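Local coordinates for Cg3027-pa (Drosophila melanogaster, PDB 2VHH), which probably hydrolyses N-carbamoyl-beta-alanine to beta-alanine, ammonium and carbon dioxide, the last step of pyrimidine degradation, at residues G31-S43 against N51-R63. Numbering follows the deposited sequence.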
loop_
_atom_site.group_PDB
_atom_site.type_symbol
_atom_site.label_atom_id
_atom_site.label_comp_id
_atom_site.label_asym_id
_atom_site.label_seq_id
_atom_site.Cartn_x
_atom_site.Cartn_y
_atom_site.Cartn_z
ATOM N N GLY C 31 -29.155 34.139 -8.919
ATOM C CA GLY C 31 -27.771 34.605 -8.864
ATOM C C GLY C 31 -27.620 35.977 -9.465
ATOM O O GLY C 31 -26.505 36.427 -9.738
ATOM N N VAL C 32 -28.762 36.632 -9.660
ATOM C CA VAL C 32 -28.873 37.838 -10.467
ATOM C C VAL C 32 -29.862 38.787 -9.806
ATOM O O VAL C 32 -30.837 38.334 -9.205
ATOM C CB VAL C 32 -29.370 37.506 -11.913
ATOM C CG1 VAL C 32 -28.323 36.706 -12.688
ATOM C CG2 VAL C 32 -30.696 36.747 -11.896
ATOM N N GLU C 33 -29.612 40.093 -9.913
ATOM C CA GLU C 33 -30.532 41.105 -9.362
ATOM C C GLU C 33 -31.866 41.179 -10.128
ATOM O O GLU C 33 -32.930 41.274 -9.511
ATOM C CB GLU C 33 -29.879 42.493 -9.233
ATOM C CG GLU C 33 -29.147 43.002 -10.481
ATOM C CD GLU C 33 -27.712 42.498 -10.559
ATOM O OE1 GLU C 33 -26.815 43.142 -9.962
ATOM O OE2 GLU C 33 -27.487 41.456 -11.218
ATOM N N GLU C 34 -31.807 41.132 -11.459
ATOM C CA GLU C 34 -33.023 40.978 -12.270
ATOM C C GLU C 34 -32.867 39.885 -13.335
ATOM O O GLU C 34 -31.749 39.551 -13.744
ATOM C CB GLU C 34 -33.498 42.317 -12.870
ATOM C CG GLU C 34 -32.847 42.719 -14.185
ATOM C CD GLU C 34 -31.478 43.325 -13.992
ATOM O OE1 GLU C 34 -31.381 44.574 -14.054
ATOM O OE2 GLU C 34 -30.507 42.561 -13.769
ATOM N N ASP C 35 -33.996 39.324 -13.761
ATOM C CA ASP C 35 -34.000 38.235 -14.736
ATOM C C ASP C 35 -33.437 38.659 -16.081
ATOM O O ASP C 35 -33.750 39.740 -16.587
ATOM C CB ASP C 35 -35.403 37.661 -14.906
ATOM C CG ASP C 35 -35.923 37.023 -13.638
ATOM O OD1 ASP C 35 -37.159 36.839 -13.537
ATOM O OD2 ASP C 35 -35.102 36.713 -12.743
ATOM N N GLN C 36 -32.578 37.808 -16.633
ATOM C CA GLN C 36 -32.025 38.019 -17.961
ATOM C C GLN C 36 -32.963 37.373 -18.966
ATOM O O GLN C 36 -32.764 36.235 -19.396
ATOM C CB GLN C 36 -30.615 37.440 -18.062
ATOM C CG GLN C 36 -29.538 38.252 -17.336
ATOM C CD GLN C 36 -28.289 37.423 -17.035
ATOM O OE1 GLN C 36 -28.289 36.575 -16.134
ATOM N NE2 GLN C 36 -27.220 37.669 -17.789
ATOM N N THR C 37 -34.002 38.119 -19.315
ATOM C CA THR C 37 -35.080 37.666 -20.174
ATOM C C THR C 37 -34.625 37.559 -21.629
ATOM O O THR C 37 -34.029 38.482 -22.163
ATOM C CB THR C 37 -36.276 38.642 -20.015
ATOM O OG1 THR C 37 -36.947 38.355 -18.783
ATOM C CG2 THR C 37 -37.270 38.558 -21.173
ATOM N N LEU C 38 -34.897 36.411 -22.247
ATOM C CA LEU C 38 -34.655 36.197 -23.665
ATOM C C LEU C 38 -35.976 36.421 -24.397
ATOM O O LEU C 38 -37.018 35.904 -23.984
ATOM C CB LEU C 38 -34.170 34.769 -23.898
ATOM C CG LEU C 38 -33.184 34.361 -24.996
ATOM C CD1 LEU C 38 -33.490 32.935 -25.395
ATOM C CD2 LEU C 38 -33.218 35.237 -26.229
ATOM N N GLU C 39 -35.934 37.207 -25.470
ATOM C CA GLU C 39 -37.112 37.460 -26.300
ATOM C C GLU C 39 -37.302 36.292 -27.258
ATOM O O GLU C 39 -36.346 35.859 -27.918
ATOM C CB GLU C 39 -36.943 38.755 -27.099
ATOM C CG GLU C 39 -38.107 39.741 -26.963
ATOM C CD GLU C 39 -37.908 40.731 -25.803
ATOM O OE1 GLU C 39 -37.670 41.930 -26.085
ATOM O OE2 GLU C 39 -37.975 40.314 -24.617
ATOM N N LEU C 40 -38.527 35.784 -27.337
ATOM C CA LEU C 40 -38.802 34.613 -28.168
ATOM C C LEU C 40 -39.606 34.976 -29.402
ATOM O O LEU C 40 -40.444 35.873 -29.346
ATOM C CB LEU C 40 -39.535 33.534 -27.367
ATOM C CG LEU C 40 -38.747 32.916 -26.211
ATOM C CD1 LEU C 40 -39.675 32.128 -25.305
ATOM C CD2 LEU C 40 -37.584 32.057 -26.722
ATOM N N PRO C 41 -39.356 34.278 -30.525
ATOM C CA PRO C 41 -40.134 34.470 -31.740
ATOM C C PRO C 41 -41.627 34.398 -31.468
ATOM O O PRO C 41 -42.074 33.587 -30.652
ATOM C CB PRO C 41 -39.698 33.296 -32.609
ATOM C CG PRO C 41 -38.317 33.059 -32.199
ATOM C CD PRO C 41 -38.298 33.273 -30.724
ATOM N N THR C 42 -42.381 35.250 -32.153
ATOM C CA THR C 42 -43.820 35.385 -31.931
ATOM C C THR C 42 -44.612 34.100 -32.264
ATOM O O THR C 42 -45.631 33.806 -31.627
ATOM C CB THR C 42 -44.384 36.641 -32.672
ATOM O OG1 THR C 42 -45.756 36.834 -32.322
ATOM C CG2 THR C 42 -44.253 36.518 -34.195
ATOM N N SER C 43 -44.118 33.340 -33.245
ATOM C CA SER C 43 -44.742 32.086 -33.680
ATOM C C SER C 43 -44.660 31.003 -32.607
ATOM O O SER C 43 -45.599 30.230 -32.419
ATOM C CB SER C 43 -44.085 31.593 -34.966
ATOM O OG SER C 43 -42.737 31.236 -34.729
ATOM N N ASN C 51 -52.012 26.024 -27.564
ATOM C CA ASN C 51 -52.001 24.687 -26.968
ATOM C C ASN C 51 -51.977 24.684 -25.443
ATOM O O ASN C 51 -51.936 23.631 -24.810
ATOM C CB ASN C 51 -50.865 23.852 -27.553
ATOM C CG ASN C 51 -51.041 23.590 -29.043
ATOM O OD1 ASN C 51 -50.905 22.452 -29.496
ATOM N ND2 ASN C 51 -51.343 24.639 -29.812
ATOM N N GLY C 52 -52.022 25.877 -24.865
ATOM C CA GLY C 52 -52.189 26.034 -23.427
ATOM C C GLY C 52 -51.022 25.584 -22.570
ATOM O O GLY C 52 -51.221 25.007 -21.497
ATOM N N PHE C 53 -49.803 25.837 -23.040
ATOM C CA PHE C 53 -48.615 25.635 -22.213
ATOM C C PHE C 53 -47.767 26.903 -22.122
ATOM O O PHE C 53 -47.722 27.693 -23.064
ATOM C CB PHE C 53 -47.790 24.428 -22.688
ATOM C CG PHE C 53 -47.147 24.592 -24.048
ATOM C CD1 PHE C 53 -47.827 24.228 -25.210
ATOM C CD2 PHE C 53 -45.838 25.045 -24.165
ATOM C CE1 PHE C 53 -47.218 24.345 -26.467
ATOM C CE2 PHE C 53 -45.236 25.172 -25.415
ATOM C CZ PHE C 53 -45.925 24.817 -26.565
ATOM N N ASP C 54 -47.113 27.090 -20.979
ATOM C CA ASP C 54 -46.173 28.194 -20.762
ATOM C C ASP C 54 -44.950 28.109 -21.669
ATOM O O ASP C 54 -44.465 27.016 -21.977
ATOM C CB ASP C 54 -45.673 28.174 -19.317
ATOM C CG ASP C 54 -46.663 28.774 -18.336
ATOM O OD1 ASP C 54 -47.203 29.866 -18.605
ATOM O OD2 ASP C 54 -46.890 28.162 -17.271
ATOM N N ILE C 55 -44.447 29.263 -22.096
ATOM C CA ILE C 55 -43.130 29.320 -22.730
ATOM C C ILE C 55 -42.350 30.508 -22.168
ATOM O O ILE C 55 -42.854 31.624 -22.134
ATOM C CB ILE C 55 -43.209 29.338 -24.281
ATOM C CG1 ILE C 55 -41.844 28.979 -24.886
ATOM C CG2 ILE C 55 -43.757 30.672 -24.787
ATOM C CD1 ILE C 55 -41.752 29.057 -26.390
ATOM N N LYS C 56 -41.133 30.252 -21.704
ATOM C CA LYS C 56 -40.313 31.274 -21.056
ATOM C C LYS C 56 -38.851 31.183 -21.475
ATOM O O LYS C 56 -38.250 30.113 -21.433
ATOM C CB LYS C 56 -40.436 31.176 -19.531
ATOM C CG LYS C 56 -41.587 31.996 -18.962
ATOM C CD LYS C 56 -41.921 31.570 -17.540
ATOM C CE LYS C 56 -43.267 32.139 -17.070
ATOM N NZ LYS C 56 -43.773 31.405 -15.862
ATOM N N GLY C 57 -38.286 32.311 -21.883
ATOM C CA GLY C 57 -36.893 32.364 -22.311
ATOM C C GLY C 57 -35.999 33.137 -21.360
ATOM O O GLY C 57 -36.362 34.205 -20.881
ATOM N N TYR C 58 -34.826 32.583 -21.077
ATOM C CA TYR C 58 -33.817 33.264 -20.270
ATOM C C TYR C 58 -32.448 33.114 -20.905
ATOM O O TYR C 58 -32.218 32.228 -21.726
ATOM C CB TYR C 58 -33.805 32.743 -18.841
ATOM C CG TYR C 58 -35.125 32.903 -18.153
ATOM C CD1 TYR C 58 -35.972 31.813 -17.976
ATOM C CD2 TYR C 58 -35.544 34.150 -17.692
ATOM C CE1 TYR C 58 -37.197 31.950 -17.341
ATOM C CE2 TYR C 58 -36.771 34.305 -17.061
ATOM C CZ TYR C 58 -37.595 33.200 -16.890
ATOM O OH TYR C 58 -38.813 33.346 -16.254
ATOM N N ARG C 59 -31.542 34.001 -20.524
ATOM C CA ARG C 59 -30.221 34.026 -21.115
ATOM C C ARG C 59 -29.116 33.998 -20.072
ATOM O O ARG C 59 -29.173 34.697 -19.051
ATOM C CB ARG C 59 -30.053 35.247 -22.023
ATOM C CG ARG C 59 -28.745 35.233 -22.813
ATOM C CD ARG C 59 -28.788 36.153 -24.013
ATOM N NE ARG C 59 -29.011 37.535 -23.606
ATOM C CZ ARG C 59 -28.042 38.412 -23.347
ATOM N NH1 ARG C 59 -28.352 39.655 -22.970
ATOM N NH2 ARG C 59 -26.764 38.051 -23.468
ATOM N N PHE C 60 -28.123 33.165 -20.345
ATOM C CA PHE C 60 -26.875 33.174 -19.609
ATOM C C PHE C 60 -25.771 33.558 -20.557
ATOM O O PHE C 60 -25.842 33.282 -21.757
ATOM C CB PHE C 60 -26.591 31.816 -18.967
ATOM C CG PHE C 60 -27.447 31.537 -17.782
ATOM C CD1 PHE C 60 -28.546 30.709 -17.889
ATOM C CD2 PHE C 60 -27.178 32.136 -16.566
ATOM C CE1 PHE C 60 -29.354 30.467 -16.795
ATOM C CE2 PHE C 60 -27.981 31.897 -15.464
ATOM C CZ PHE C 60 -29.067 31.061 -15.576
ATOM N N THR C 61 -24.746 34.193 -20.009
ATOM C CA THR C 61 -23.677 34.731 -20.823
ATOM C C THR C 61 -22.286 34.431 -20.234
ATOM O O THR C 61 -22.163 33.991 -19.093
ATOM C CB THR C 61 -23.909 36.237 -21.058
ATOM O OG1 THR C 61 -23.376 36.591 -22.333
ATOM C CG2 THR C 61 -23.289 37.110 -19.931
ATOM N N ALA C 62 -21.248 34.641 -21.029
ATOM C CA ALA C 62 -19.885 34.479 -20.561
ATOM C C ALA C 62 -19.062 35.688 -20.989
ATOM O O ALA C 62 -19.535 36.523 -21.751
ATOM C CB ALA C 62 -19.290 33.197 -21.108
ATOM N N ARG C 63 -17.834 35.798 -20.498
ATOM C CA ARG C 63 -16.991 36.881 -20.964
ATOM C C ARG C 63 -16.392 36.499 -22.308
ATOM O O ARG C 63 -16.331 35.322 -22.661
ATOM C CB ARG C 63 -15.966 37.325 -19.918
ATOM C CG ARG C 63 -14.672 36.541 -19.858
ATOM C CD ARG C 63 -13.931 36.754 -18.522
ATOM N NE ARG C 63 -14.052 38.119 -17.981
ATOM C CZ ARG C 63 -14.789 38.455 -16.919
ATOM N NH1 ARG C 63 -15.489 37.532 -16.265
ATOM N NH2 ARG C 63 -14.830 39.720 -16.507
#
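Gln36 and Leu38 cross beside the outer edge of strand 54-59 and hold it by two backbone hydrogen bonds on either side of Thr37, which forms a single beta bridge with Tyr58. Arg59 N donates to Gln36 O at 2.8 Å, and Leu38 N to Gly57 O at 3.0 Å. The first donor lies nearly in line with the Gln36 carbonyl; the second bond is straight at hydrogen, 169°, yet Leu38 N sits well above the carbonyl plane of Gly57. End to end, the touching parts run 120° apart, and the pairing stops at this one bridge. Tyr58 CA adds a CH...O contact to Gln36 O, which also lies at the edge of the tyrosine ring.

Among the side chains, Gln36 packs against the backbone carbonyl of Arg59, Gln36 CB 3.3 Å from Arg59 O. Leu38 lays its CB over the backbone between Gly57 and Tyr58. With CG anti to its carbonyl carbon (chi1 -65°), Leu40 sends CD1 down to Gly57 N and meets Ile55 tip to tip, Leu40 CD1 to Ile55 CG1 3.8 Å. Gly57 has no side chain, and its bare CA lets the Leu38 carbonyl and the Leu40 side chain come in close. Ile55 also packs on Ala44 and Ala48 of helix 42-50.

Strand 54-59 is an outermost strand, within this chain, of a mixed sheet, pairing through its backbone with strand 337-344. The isolated bridge thus ties the N-terminal segment to a sheet edge of the alpha-beta-beta-alpha sandwich of the carbon-nitrogen hydrolases.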